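Local coordinates for uncharacterized protein (Legionella pneumophila subsp. pneumophila, PDB 4WRP) that is of unknown function but probably acts as a secreted effector, this piece being its C-terminal helical DUF5617 domain, at residues A[4-9]-A[69-74]; A[8-13]-A[98-103]; A[26-29]-A[35-38]; A[40-45]-A[80-85]. All coordinates share one frame; numbering follows the deposited sequence.

Interaction 1 of 4, residues A[4-9]-A[69-74]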
loop_
_atom_site.group_PDB
_atom_site.type_symbol
_atom_site.label_atom_id
_atom_site.label_comp_id
_atom_site.label_asym_id
_atom_site.label_seq_id
_atom_site.Cartn_x
_atom_site.Cartn_y
_atom_site.Cartn_z
ATOM N N GLY A 4 15.096 0.005 -3.106
ATOM C CA GLY A 4 15.585 0.144 -4.464
ATOM C C GLY A 4 14.604 -0.162 -5.549
ATOM O O GLY A 4 14.974 -0.134 -6.711
ATOM N N ASN A 5 13.336 -0.402 -5.188
ATOM C CA ASN A 5 12.220 -0.645 -6.135
ATOM C C ASN A 5 10.922 -0.565 -5.323
ATOM O O ASN A 5 10.946 -0.539 -4.068
ATOM C CB ASN A 5 12.347 -2.021 -6.854
ATOM C CG ASN A 5 12.592 -3.165 -5.866
ATOM O OD1 ASN A 5 11.718 -3.507 -5.077
ATOM N ND2 ASN A 5 13.806 -3.696 -5.859
ATOM N N PHE A 6 9.811 -0.550 -6.042
ATOM C CA PHE A 6 8.529 -0.352 -5.440
ATOM C C PHE A 6 8.149 -1.485 -4.472
ATOM O O PHE A 6 7.613 -1.230 -3.382
ATOM C CB PHE A 6 7.497 -0.151 -6.529
ATOM C CG PHE A 6 6.158 0.192 -6.011
ATOM C CD1 PHE A 6 5.890 1.477 -5.563
ATOM C CD2 PHE A 6 5.158 -0.741 -5.974
ATOM C CE1 PHE A 6 4.616 1.804 -5.100
ATOM C CE2 PHE A 6 3.887 -0.415 -5.503
ATOM C CZ PHE A 6 3.619 0.854 -5.058
ATOM N N ALA A 7 8.451 -2.719 -4.830
ATOM C CA ALA A 7 8.131 -3.848 -3.925
ATOM C C ALA A 7 8.914 -3.752 -2.621
ATOM O O ALA A 7 8.397 -4.041 -1.568
ATOM C CB ALA A 7 8.369 -5.196 -4.624
ATOM N N ALA A 8 10.167 -3.326 -2.685
ATOM C CA ALA A 8 10.979 -3.149 -1.465
ATOM C C ALA A 8 10.431 -2.022 -0.601
ATOM O O ALA A 8 10.390 -2.161 0.638
ATOM C CB ALA A 8 12.433 -2.895 -1.794
ATOM N N TYR A 9 9.981 -0.922 -1.221
ATOM C CA TYR A 9 9.288 0.122 -0.431
ATOM C C TYR A 9 8.021 -0.463 0.268
ATOM O O TYR A 9 7.750 -0.191 1.425
ATOM C CB TYR A 9 8.927 1.339 -1.288
ATOM C CG TYR A 9 8.137 2.342 -0.491
ATOM C CD1 TYR A 9 6.761 2.220 -0.353
ATOM C CD2 TYR A 9 8.761 3.424 0.138
ATOM C CE1 TYR A 9 6.026 3.124 0.399
ATOM C CE2 TYR A 9 8.026 4.349 0.899
ATOM C CZ TYR A 9 6.659 4.189 1.019
ATOM O OH TYR A 9 5.910 5.060 1.746
ATOM N N ARG A 69 5.346 8.506 -3.320
ATOM C CA ARG A 69 4.318 9.185 -4.050
ATOM C C ARG A 69 3.361 8.212 -4.729
ATOM O O ARG A 69 2.147 8.330 -4.582
ATOM C CB ARG A 69 4.914 10.139 -5.070
ATOM C CG ARG A 69 3.829 10.961 -5.723
ATOM C CD ARG A 69 4.473 11.922 -6.686
ATOM N NE ARG A 69 3.627 12.192 -7.847
ATOM C CZ ARG A 69 3.281 13.406 -8.265
ATOM N NH1 ARG A 69 2.529 13.536 -9.354
ATOM N NH2 ARG A 69 3.709 14.484 -7.623
ATOM N N HIS A 70 3.889 7.235 -5.458
ATOM C CA HIS A 70 3.027 6.330 -6.139
ATOM C C HIS A 70 2.359 5.380 -5.128
ATOM O O HIS A 70 1.221 4.983 -5.308
ATOM C CB HIS A 70 3.790 5.491 -7.130
ATOM C CG HIS A 70 2.924 4.542 -7.879
ATOM N ND1 HIS A 70 2.031 4.958 -8.843
ATOM C CD2 HIS A 70 2.796 3.199 -7.797
ATOM C CE1 HIS A 70 1.410 3.907 -9.344
ATOM N NE2 HIS A 70 1.840 2.831 -8.709
ATOM N N HIS A 71 3.067 5.041 -4.056
ATOM C CA HIS A 71 2.497 4.118 -3.073
ATOM C C HIS A 71 1.293 4.740 -2.373
ATOM O O HIS A 71 0.265 4.109 -2.235
ATOM C CB HIS A 71 3.538 3.710 -2.092
ATOM C CG HIS A 71 3.127 2.567 -1.237
ATOM N ND1 HIS A 71 2.467 2.747 -0.049
ATOM C CD2 HIS A 71 3.294 1.230 -1.373
ATOM C CE1 HIS A 71 2.213 1.577 0.502
ATOM N NE2 HIS A 71 2.722 0.640 -0.273
ATOM N N VAL A 72 1.424 6.004 -2.003
ATOM C CA VAL A 72 0.325 6.811 -1.494
ATOM C C VAL A 72 -0.844 6.850 -2.494
ATOM O O VAL A 72 -1.977 6.658 -2.090
ATOM C CB VAL A 72 0.837 8.208 -1.092
ATOM C CG1 VAL A 72 -0.269 9.264 -0.963
ATOM C CG2 VAL A 72 1.645 8.076 0.198
ATOM N N LYS A 73 -0.575 7.078 -3.782
ATOM C CA LYS A 73 -1.637 6.995 -4.805
ATOM C C LYS A 73 -2.388 5.640 -4.748
ATOM O O LYS A 73 -3.604 5.614 -4.761
ATOM C CB LYS A 73 -1.058 7.211 -6.179
ATOM C CG LYS A 73 -2.012 7.728 -7.249
ATOM C CD LYS A 73 -2.969 6.690 -7.839
ATOM C CE LYS A 73 -2.281 5.586 -8.643
ATOM N NZ LYS A 73 -3.251 4.581 -9.192
ATOM N N VAL A 74 -1.671 4.522 -4.686
ATOM C CA VAL A 74 -2.337 3.218 -4.601
ATOM C C VAL A 74 -3.174 3.095 -3.319
ATOM O O VAL A 74 -4.331 2.658 -3.371
ATOM C CB VAL A 74 -1.304 2.073 -4.739
ATOM C CG1 VAL A 74 -1.977 0.707 -4.618
ATOM C CG2 VAL A 74 -0.610 2.215 -6.111
#

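Interaction 2 of 4, residues A[8-13]-A[98-103]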
loop_
_atom_site.group_PDB
_atom_site.type_symbol
_atom_site.label_atom_id
_atom_site.label_comp_id
_atom_site.label_asym_id
_atom_site.label_seq_id
_atom_site.Cartn_x
_atom_site.Cartn_y
_atom_site.Cartn_z
ATOM N N ALA A 8 10.167 -3.326 -2.685
ATOM C CA ALA A 8 10.979 -3.149 -1.465
ATOM C C ALA A 8 10.431 -2.022 -0.601
ATOM O O ALA A 8 10.390 -2.161 0.638
ATOM C CB ALA A 8 12.433 -2.895 -1.794
ATOM N N TYR A 9 9.981 -0.922 -1.221
ATOM C CA TYR A 9 9.288 0.122 -0.431
ATOM C C TYR A 9 8.021 -0.463 0.268
ATOM O O TYR A 9 7.750 -0.191 1.425
ATOM C CB TYR A 9 8.927 1.339 -1.288
ATOM C CG TYR A 9 8.137 2.342 -0.491
ATOM C CD1 TYR A 9 6.761 2.220 -0.353
ATOM C CD2 TYR A 9 8.761 3.424 0.138
ATOM C CE1 TYR A 9 6.026 3.124 0.399
ATOM C CE2 TYR A 9 8.026 4.349 0.899
ATOM C CZ TYR A 9 6.659 4.189 1.019
ATOM O OH TYR A 9 5.910 5.060 1.746
ATOM N N HIS A 10 7.268 -1.276 -0.466
ATOM C CA HIS A 10 6.064 -1.874 0.065
ATOM C C HIS A 10 6.342 -2.823 1.197
ATOM O O HIS A 10 5.593 -2.847 2.130
ATOM C CB HIS A 10 5.207 -2.512 -1.047
ATOM C CG HIS A 10 3.930 -3.078 -0.553
ATOM N ND1 HIS A 10 2.931 -2.302 -0.013
ATOM C CD2 HIS A 10 3.501 -4.365 -0.460
ATOM C CE1 HIS A 10 1.945 -3.084 0.388
ATOM N NE2 HIS A 10 2.266 -4.336 0.118
ATOM N N GLU A 11 7.428 -3.572 1.141
ATOM C CA GLU A 11 7.777 -4.430 2.287
ATOM C C GLU A 11 8.042 -3.598 3.565
ATOM O O GLU A 11 7.565 -3.921 4.647
ATOM C CB GLU A 11 8.986 -5.286 1.964
ATOM C CG GLU A 11 9.281 -6.208 3.112
ATOM C CD GLU A 11 7.997 -6.827 3.675
ATOM O OE1 GLU A 11 7.761 -6.689 4.905
ATOM O OE2 GLU A 11 7.197 -7.399 2.868
ATOM N N LEU A 12 8.779 -2.499 3.432
ATOM C CA LEU A 12 9.003 -1.600 4.577
ATOM C C LEU A 12 7.678 -1.070 5.063
ATOM O O LEU A 12 7.409 -1.026 6.278
ATOM C CB LEU A 12 9.881 -0.389 4.215
ATOM C CG LEU A 12 11.336 -0.558 3.847
ATOM C CD1 LEU A 12 11.919 0.850 3.800
ATOM C CD2 LEU A 12 12.100 -1.480 4.831
ATOM N N TRP A 13 6.822 -0.663 4.119
ATOM C CA TRP A 13 5.524 -0.134 4.475
ATOM C C TRP A 13 4.677 -1.166 5.232
ATOM O O TRP A 13 3.959 -0.829 6.199
ATOM C CB TRP A 13 4.784 0.360 3.248
ATOM C CG TRP A 13 3.481 0.960 3.554
ATOM C CD1 TRP A 13 3.197 2.296 3.715
ATOM C CD2 TRP A 13 2.223 0.266 3.694
ATOM N NE1 TRP A 13 1.864 2.456 3.973
ATOM C CE2 TRP A 13 1.246 1.233 3.969
ATOM C CE3 TRP A 13 1.842 -1.081 3.616
ATOM C CZ2 TRP A 13 -0.077 0.904 4.183
ATOM C CZ3 TRP A 13 0.518 -1.402 3.835
ATOM C CH2 TRP A 13 -0.421 -0.425 4.106
ATOM N N ASP A 98 -1.671 -6.299 1.317
ATOM C CA ASP A 98 -0.502 -7.175 1.273
ATOM C C ASP A 98 0.029 -7.255 -0.130
ATOM O O ASP A 98 1.208 -7.094 -0.361
ATOM C CB ASP A 98 -0.919 -8.568 1.710
ATOM C CG ASP A 98 0.128 -9.271 2.486
ATOM O OD1 ASP A 98 1.289 -8.788 2.505
ATOM O OD2 ASP A 98 -0.223 -10.342 3.068
ATOM N N ASN A 99 -0.896 -7.389 -1.083
ATOM C CA ASN A 99 -0.575 -7.699 -2.465
ATOM C C ASN A 99 -0.585 -6.503 -3.431
ATOM O O ASN A 99 -0.612 -6.704 -4.660
ATOM C CB ASN A 99 -1.608 -8.732 -2.912
ATOM C CG ASN A 99 -1.402 -10.058 -2.201
ATOM O OD1 ASN A 99 -0.351 -10.647 -2.325
ATOM N ND2 ASN A 99 -2.382 -10.518 -1.478
ATOM N N LEU A 100 -0.563 -5.283 -2.912
ATOM C CA LEU A 100 -0.775 -4.126 -3.772
ATOM C C LEU A 100 0.416 -3.888 -4.693
ATOM O O LEU A 100 0.273 -3.214 -5.707
ATOM C CB LEU A 100 -1.145 -2.855 -2.987
ATOM C CG LEU A 100 -0.083 -2.202 -2.130
ATOM C CD1 LEU A 100 0.879 -1.393 -2.983
ATOM C CD2 LEU A 100 -0.735 -1.335 -1.073
ATOM N N ALA A 101 1.569 -4.455 -4.382
ATOM C CA ALA A 101 2.743 -4.170 -5.193
ATOM C C ALA A 101 2.944 -5.163 -6.326
ATOM O O ALA A 101 3.767 -4.952 -7.179
ATOM C CB ALA A 101 3.994 -4.080 -4.340
ATOM N N ILE A 102 2.184 -6.230 -6.379
ATOM C CA ILE A 102 2.449 -7.214 -7.415
ATOM C C ILE A 102 1.603 -6.961 -8.645
ATOM O O ILE A 102 0.504 -6.360 -8.572
ATOM C CB ILE A 102 2.223 -8.609 -6.893
ATOM C CG1 ILE A 102 0.758 -8.851 -6.647
ATOM C CG2 ILE A 102 3.055 -8.811 -5.633
ATOM C CD1 ILE A 102 0.518 -10.185 -5.988
ATOM N N SER A 103 2.092 -7.409 -9.781
ATOM C CA SER A 103 1.298 -7.240 -10.986
ATOM C C SER A 103 1.494 -8.403 -11.906
ATOM O O SER A 103 2.474 -9.129 -11.794
ATOM C CB SER A 103 1.669 -5.910 -11.656
ATOM O OG SER A 103 3.034 -5.948 -12.037
#

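Interaction 3 of 4, residues A[26-29]-A[35-38]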
loop_
_atom_site.group_PDB
_atom_site.type_symbol
_atom_site.label_atom_id
_atom_site.label_comp_id
_atom_site.label_asym_id
_atom_site.label_seq_id
_atom_site.Cartn_x
_atom_site.Cartn_y
_atom_site.Cartn_z
ATOM N N HIS A 26 -5.494 1.081 19.706
ATOM C CA HIS A 26 -6.658 0.857 18.871
ATOM C C HIS A 26 -7.787 0.193 19.628
ATOM O O HIS A 26 -8.928 0.244 19.168
ATOM C CB HIS A 26 -6.328 -0.001 17.669
ATOM C CG HIS A 26 -5.470 0.681 16.664
ATOM N ND1 HIS A 26 -5.911 1.747 15.900
ATOM C CD2 HIS A 26 -4.195 0.445 16.288
ATOM C CE1 HIS A 26 -4.938 2.128 15.096
ATOM N NE2 HIS A 26 -3.889 1.350 15.311
ATOM N N GLN A 27 -7.464 -0.489 20.725
ATOM C CA GLN A 27 -8.474 -1.220 21.505
ATOM C C GLN A 27 -9.333 -2.100 20.582
ATOM O O GLN A 27 -10.557 -2.054 20.627
ATOM C CB GLN A 27 -9.372 -0.246 22.296
ATOM C CG GLN A 27 -8.649 0.687 23.265
ATOM C CD GLN A 27 -8.317 0.041 24.600
ATOM O OE1 GLN A 27 -7.237 0.261 25.161
ATOM N NE2 GLN A 27 -9.258 -0.740 25.135
ATOM N N LEU A 28 -8.676 -2.867 19.711
ATOM C CA LEU A 28 -9.363 -3.806 18.837
ATOM C C LEU A 28 -9.130 -5.216 19.331
ATOM O O LEU A 28 -8.065 -5.562 19.799
ATOM C CB LEU A 28 -8.886 -3.706 17.392
ATOM C CG LEU A 28 -9.385 -2.482 16.626
ATOM C CD1 LEU A 28 -8.611 -2.373 15.318
ATOM C CD2 LEU A 28 -10.891 -2.513 16.411
ATOM N N HIS A 29 -10.143 -6.031 19.177
ATOM C CA HIS A 29 -10.107 -7.375 19.643
ATOM C C HIS A 29 -10.488 -8.218 18.466
ATOM O O HIS A 29 -11.255 -7.788 17.636
ATOM C CB HIS A 29 -11.130 -7.480 20.767
ATOM C CG HIS A 29 -11.102 -8.770 21.512
ATOM N ND1 HIS A 29 -11.651 -9.929 21.010
ATOM C CD2 HIS A 29 -10.650 -9.073 22.755
ATOM C CE1 HIS A 29 -11.509 -10.900 21.894
ATOM N NE2 HIS A 29 -10.902 -10.407 22.959
ATOM N N TYR A 35 -16.765 -4.292 10.865
ATOM C CA TYR A 35 -16.807 -2.855 10.538
ATOM C C TYR A 35 -15.839 -2.035 11.392
ATOM O O TYR A 35 -15.248 -1.095 10.926
ATOM C CB TYR A 35 -18.228 -2.270 10.693
ATOM C CG TYR A 35 -18.218 -0.768 10.690
ATOM C CD1 TYR A 35 -18.294 -0.046 9.482
ATOM C CD2 TYR A 35 -18.084 -0.046 11.903
ATOM C CE1 TYR A 35 -18.276 1.355 9.482
ATOM C CE2 TYR A 35 -18.040 1.345 11.910
ATOM C CZ TYR A 35 -18.137 2.045 10.697
ATOM O OH TYR A 35 -18.082 3.421 10.718
ATOM N N LYS A 36 -15.702 -2.398 12.658
ATOM C CA LYS A 36 -14.843 -1.688 13.546
ATOM C C LYS A 36 -13.385 -1.893 13.117
ATOM O O LYS A 36 -12.599 -0.965 13.167
ATOM C CB LYS A 36 -15.080 -2.162 14.989
ATOM C CG LYS A 36 -14.349 -1.359 16.042
ATOM C CD LYS A 36 -14.841 -1.695 17.449
ATOM C CE LYS A 36 -14.212 -0.787 18.510
ATOM N NZ LYS A 36 -13.379 -1.526 19.505
ATOM N N LYS A 37 -13.030 -3.092 12.666
ATOM C CA LYS A 37 -11.657 -3.324 12.200
ATOM C C LYS A 37 -11.335 -2.540 10.904
ATOM O O LYS A 37 -10.309 -1.881 10.798
ATOM C CB LYS A 37 -11.426 -4.790 11.974
ATOM C CG LYS A 37 -11.521 -5.602 13.291
ATOM C CD LYS A 37 -11.538 -7.087 12.983
ATOM C CE LYS A 37 -12.004 -7.867 14.190
ATOM N NZ LYS A 37 -11.831 -9.309 13.878
ATOM N N ILE A 38 -12.213 -2.677 9.933
ATOM C CA ILE A 38 -12.115 -1.968 8.653
ATOM C C ILE A 38 -12.009 -0.494 8.863
ATOM O O ILE A 38 -11.176 0.142 8.261
ATOM C CB ILE A 38 -13.330 -2.325 7.774
ATOM C CG1 ILE A 38 -13.199 -3.798 7.364
ATOM C CG2 ILE A 38 -13.400 -1.445 6.529
ATOM C CD1 ILE A 38 -14.399 -4.381 6.628
#

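Interaction 4 of 4, residues A[40-45]-A[80-85]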
loop_
_atom_site.group_PDB
_atom_site.type_symbol
_atom_site.label_atom_id
_atom_site.label_comp_id
_atom_site.label_asym_id
_atom_site.label_seq_id
_atom_site.Cartn_x
_atom_site.Cartn_y
_atom_site.Cartn_z
ATOM N N ALA A 40 -10.896 1.226 11.580
ATOM C CA ALA A 40 -9.605 1.548 12.168
ATOM C C ALA A 40 -8.489 1.494 11.118
ATOM O O ALA A 40 -7.642 2.390 11.047
ATOM C CB ALA A 40 -9.299 0.582 13.337
ATOM N N ILE A 41 -8.542 0.477 10.250
ATOM C CA ILE A 41 -7.584 0.375 9.172
ATOM C C ILE A 41 -7.768 1.541 8.222
ATOM O O ILE A 41 -6.809 2.170 7.765
ATOM C CB ILE A 41 -7.773 -0.945 8.399
ATOM C CG1 ILE A 41 -7.340 -2.099 9.291
ATOM C CG2 ILE A 41 -6.949 -0.939 7.111
ATOM C CD1 ILE A 41 -7.755 -3.452 8.780
ATOM N N ARG A 42 -9.003 1.833 7.899
ATOM C CA ARG A 42 -9.259 2.990 7.004
ATOM C C ARG A 42 -8.667 4.293 7.547
ATOM O O ARG A 42 -8.006 5.082 6.829
ATOM C CB ARG A 42 -10.743 3.165 6.794
ATOM C CG ARG A 42 -11.026 4.247 5.744
ATOM C CD ARG A 42 -12.397 4.884 5.865
ATOM N NE ARG A 42 -12.545 5.889 4.785
ATOM C CZ ARG A 42 -12.031 7.123 4.807
ATOM N NH1 ARG A 42 -11.348 7.550 5.870
ATOM N NH2 ARG A 42 -12.206 7.967 3.765
ATOM N N THR A 43 -8.877 4.514 8.839
ATOM C CA THR A 43 -8.300 5.682 9.502
ATOM C C THR A 43 -6.791 5.800 9.340
ATOM O O THR A 43 -6.274 6.858 8.974
ATOM C CB THR A 43 -8.698 5.710 10.987
ATOM O OG1 THR A 43 -10.121 5.733 11.021
ATOM C CG2 THR A 43 -8.198 6.960 11.634
ATOM N N VAL A 44 -6.104 4.692 9.584
ATOM C CA VAL A 44 -4.672 4.659 9.481
ATOM C C VAL A 44 -4.199 4.860 8.038
ATOM O O VAL A 44 -3.209 5.556 7.785
ATOM C CB VAL A 44 -4.164 3.326 10.054
ATOM C CG1 VAL A 44 -2.717 3.080 9.701
ATOM C CG2 VAL A 44 -4.398 3.345 11.569
ATOM N N LEU A 45 -4.859 4.216 7.095
ATOM C CA LEU A 45 -4.513 4.422 5.675
ATOM C C LEU A 45 -4.779 5.851 5.252
ATOM O O LEU A 45 -3.993 6.444 4.525
ATOM C CB LEU A 45 -5.304 3.456 4.780
ATOM C CG LEU A 45 -5.120 1.974 4.997
ATOM C CD1 LEU A 45 -6.059 1.284 3.982
ATOM C CD2 LEU A 45 -3.691 1.541 4.802
ATOM N N LYS A 80 -10.526 4.595 -1.197
ATOM C CA LYS A 80 -11.740 4.748 -1.975
ATOM C C LYS A 80 -12.521 3.431 -2.133
ATOM O O LYS A 80 -13.728 3.434 -2.090
ATOM C CB LYS A 80 -11.393 5.306 -3.315
ATOM C CG LYS A 80 -12.564 5.971 -3.997
ATOM C CD LYS A 80 -12.075 6.873 -5.127
ATOM C CE LYS A 80 -12.902 6.688 -6.402
ATOM N NZ LYS A 80 -12.060 6.848 -7.633
ATOM N N GLU A 81 -11.826 2.308 -2.308
ATOM C CA GLU A 81 -12.478 1.023 -2.369
ATOM C C GLU A 81 -13.206 0.680 -1.076
ATOM O O GLU A 81 -14.272 0.023 -1.109
ATOM C CB GLU A 81 -11.456 -0.111 -2.715
ATOM C CG GLU A 81 -10.911 -0.071 -4.142
ATOM C CD GLU A 81 -9.697 -1.048 -4.305
ATOM O OE1 GLU A 81 -9.366 -1.871 -3.381
ATOM O OE2 GLU A 81 -9.033 -0.939 -5.359
ATOM N N ILE A 82 -12.631 1.084 0.054
ATOM C CA ILE A 82 -13.273 0.931 1.348
ATOM C C ILE A 82 -14.552 1.757 1.386
ATOM O O ILE A 82 -15.631 1.244 1.772
ATOM C CB ILE A 82 -12.353 1.339 2.525
ATOM C CG1 ILE A 82 -11.172 0.369 2.636
ATOM C CG2 ILE A 82 -13.124 1.248 3.849
ATOM C CD1 ILE A 82 -10.058 0.874 3.518
ATOM N N ASP A 83 -14.458 2.984 0.895
ATOM C CA ASP A 83 -15.581 3.909 0.949
ATOM C C ASP A 83 -16.690 3.401 0.089
ATOM O O ASP A 83 -17.852 3.555 0.429
ATOM C CB ASP A 83 -15.116 5.323 0.554
ATOM C CG ASP A 83 -14.240 5.953 1.665
ATOM O OD1 ASP A 83 -14.336 5.460 2.812
ATOM O OD2 ASP A 83 -13.428 6.872 1.419
ATOM N N ALA A 84 -16.322 2.731 -1.010
ATOM C CA ALA A 84 -17.289 2.201 -1.939
ATOM C C ALA A 84 -17.889 0.922 -1.439
ATOM O O ALA A 84 -18.782 0.409 -2.046
ATOM C CB ALA A 84 -16.645 1.987 -3.282
ATOM N N GLY A 85 -17.461 0.419 -0.296
ATOM C CA GLY A 85 -18.107 -0.752 0.294
ATOM C C GLY A 85 -17.579 -2.062 -0.244
ATOM O O GLY A 85 -18.248 -3.049 -0.130
#

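Interaction 1 of 4, residues A[4-9]-A[69-74]
Y9 and H71 make the buried half of this contact. The edge of the Y9 ring is driven at the imidazole of H71, its CE1 lying over one face and 3.4 Å from H71 CG. The two ring planes stand at 61° with centroids 4.9 Å apart, an edge-to-face pair. Both rings are buried, and both polar ends are engaged: Y9 OH bonds to Y48 and N68, while both nitrogens of H71 are hydrogen-bonded, to Y48 and H10. Bonds at both nitrogens probably fix the rotation of the imidazole, so that it offers a constant face to the tyrosine. F6 comes one turn earlier on helix 6-21. Its CG is anti to the backbone N (chi1 -174°), which sends the ring across to helix 68-83, where F6 CZ approaches H71 CD2 to 3.7 Å with the planes oblique. The solvent-exposed side lies beyond F6. There H70, though exposed, still touches closely, turning the edge of its ring to the phenyl face in an offset edge-to-face pair, H70 CD2 standing 3.5 Å from F6 CE1. Just before the helix, the exposed N5 serves as N-cap: its OD1 accepts from A8 N at 2.9 Å. Carried by the first turns of two helices far apart in sequence, F6, Y9, H70 and H71 form an aromatic cluster at an interhelical interface of this all-helical domain.

Interaction 2 of 4, residues A[8-13]-A[98-103]
H10 and A101 bring the two backbones closest, their CA atoms 6.6 Å apart, where residues 8-13 of helix 6-21 face the chain leaving helix 90-98. N99 is the first residue to depart from helical angles, and a type I beta turn from N99 to I102 follows, closed by a weak bond from I102 N to N99 O. This turn presents L100 and A101 to the helix while the carbonyl of D98 is still within reach. H10 fills the junction. A chi1 of -177° carries its ring out from the helix, and NE2 donates to D98 O at 3.0 Å with an N-H...O angle of 144°. The oxygen lies near the ring plane, but the donor sits well above the plane of the D98 carbonyl. L100 covers one face: CD1 is 4.1 Å from the ring centroid, a CH-pi contact, and L100 CG packs 3.4 Å from H10 CE1. The methyl of A101 meets the base of the side chain, A101 CB to H10 CB being 3.8 Å. The carboxylate of D98 turns to another partner, R14, in a salt bridge. Since H10 NE2 donates to D98 O and H10 ND1 is hydrogen-bonded to H71 NE2, both nitrogens of this buried ring are satisfied, and the imidazole of helix 6-21 links the C-terminal end of helix 90-98 to helix 68-83.

Interaction 3 of 4, residues A[26-29]-A[35-38]
K36 reaches back from helix 34-49 to the backbone of Q27, in the loop that leads from helix 6-21. The contact is thus part of a helix-loop-helix connection, with the loop folded back along the first turns of the helix it feeds. From CB, the side chain of K36 leaves on the far side from its own backbone N, a chi1 of -173° directing it at the loop. CG then meets the methyl of L28, K36 CG lying 3.7 Å from L28 CD2. CD continues past the same methyl, K36 CD being 4.2 Å from L28 CD2, so the aliphatic chain runs antiparallel alongside the leucine side chain. CE follows on an extended course, and a bend at chi4 (-118°) finally swings the ammonium group toward the loop. There NZ gives a weak hydrogen bond to Q27 O at 3.1 Å; NZ also forms a long, weak ion pair with D32 OD2. L28 is the apolar centre of the contact: one methyl, CD2, serves K36, and its side chain also rests on A40 one turn further along the helix. K37 takes a neighbouring path. Its ammonium group belongs to R30 O and to E34, with which it forms a salt bridge, and the chain lies beside the loop on the way. This is a surface contact of mostly exposed residues, in which aliphatic lysine stems do the packing and loop carbonyls receive the polar ends. At the far end, K37 CE stands 3.5 Å from H29 O.

Interaction 4 of 4, residues A[40-45]-A[80-85]
An interhelical salt bridge ties helix 34-49 to the end of helix 68-83, with R42 and D83 as its partners. R42 grips the carboxylate side-on through two nitrogens: NE donates to D83 OD1 at 2.7 Å and NH2 to D83 OD2 at 2.9 Å, with N-H...O angles of 163° and 169°. Each oxygen uses its syn lone pair. The guanidinium and carboxylate planes are 23° apart, nearly coplanar, and the two bonds together restrict rotation of either group against the other. An R42 chain extended from CG to NE spans the gap between the helices. D83 belongs to the last turn of its helix, which finishes in a Schellman motif: G85, with positive phi, returns its N to I82 O at 2.9 Å. Beside the charged pair lies the apolar part of this helix packing. I82 CD1 sits 4.1 Å from R42 CB and 4.0 Å from L45 CD1, reaching the leucine at about a right angle. L45 is buried and also packs on W13 of helix 6-21 and L97 of helix 90-98, while I82 touches L93 of that same helix and Y87 in the loop before it.

Overall arrangement
The four contacts join parts of a single all-helical DUF5617 domain. Interactions 1 and 2 both start from helix 6-21, share A8 and Y9, and have centres about 7 Å apart; they meet through the rings of H71 and H10. Interactions 3 and 4 share helix 34-49, follow one another along the chain, and touch through L28 and A40, with centres about 13 Å apart. Helix 68-83 serves both interaction 1 near its start and interaction 4 at its end, about 19 Å between contact centres. W13 packing on L45 connects interactions 2 and 4. Early and late parts of the sequence are thereby gathered into one helical bundle.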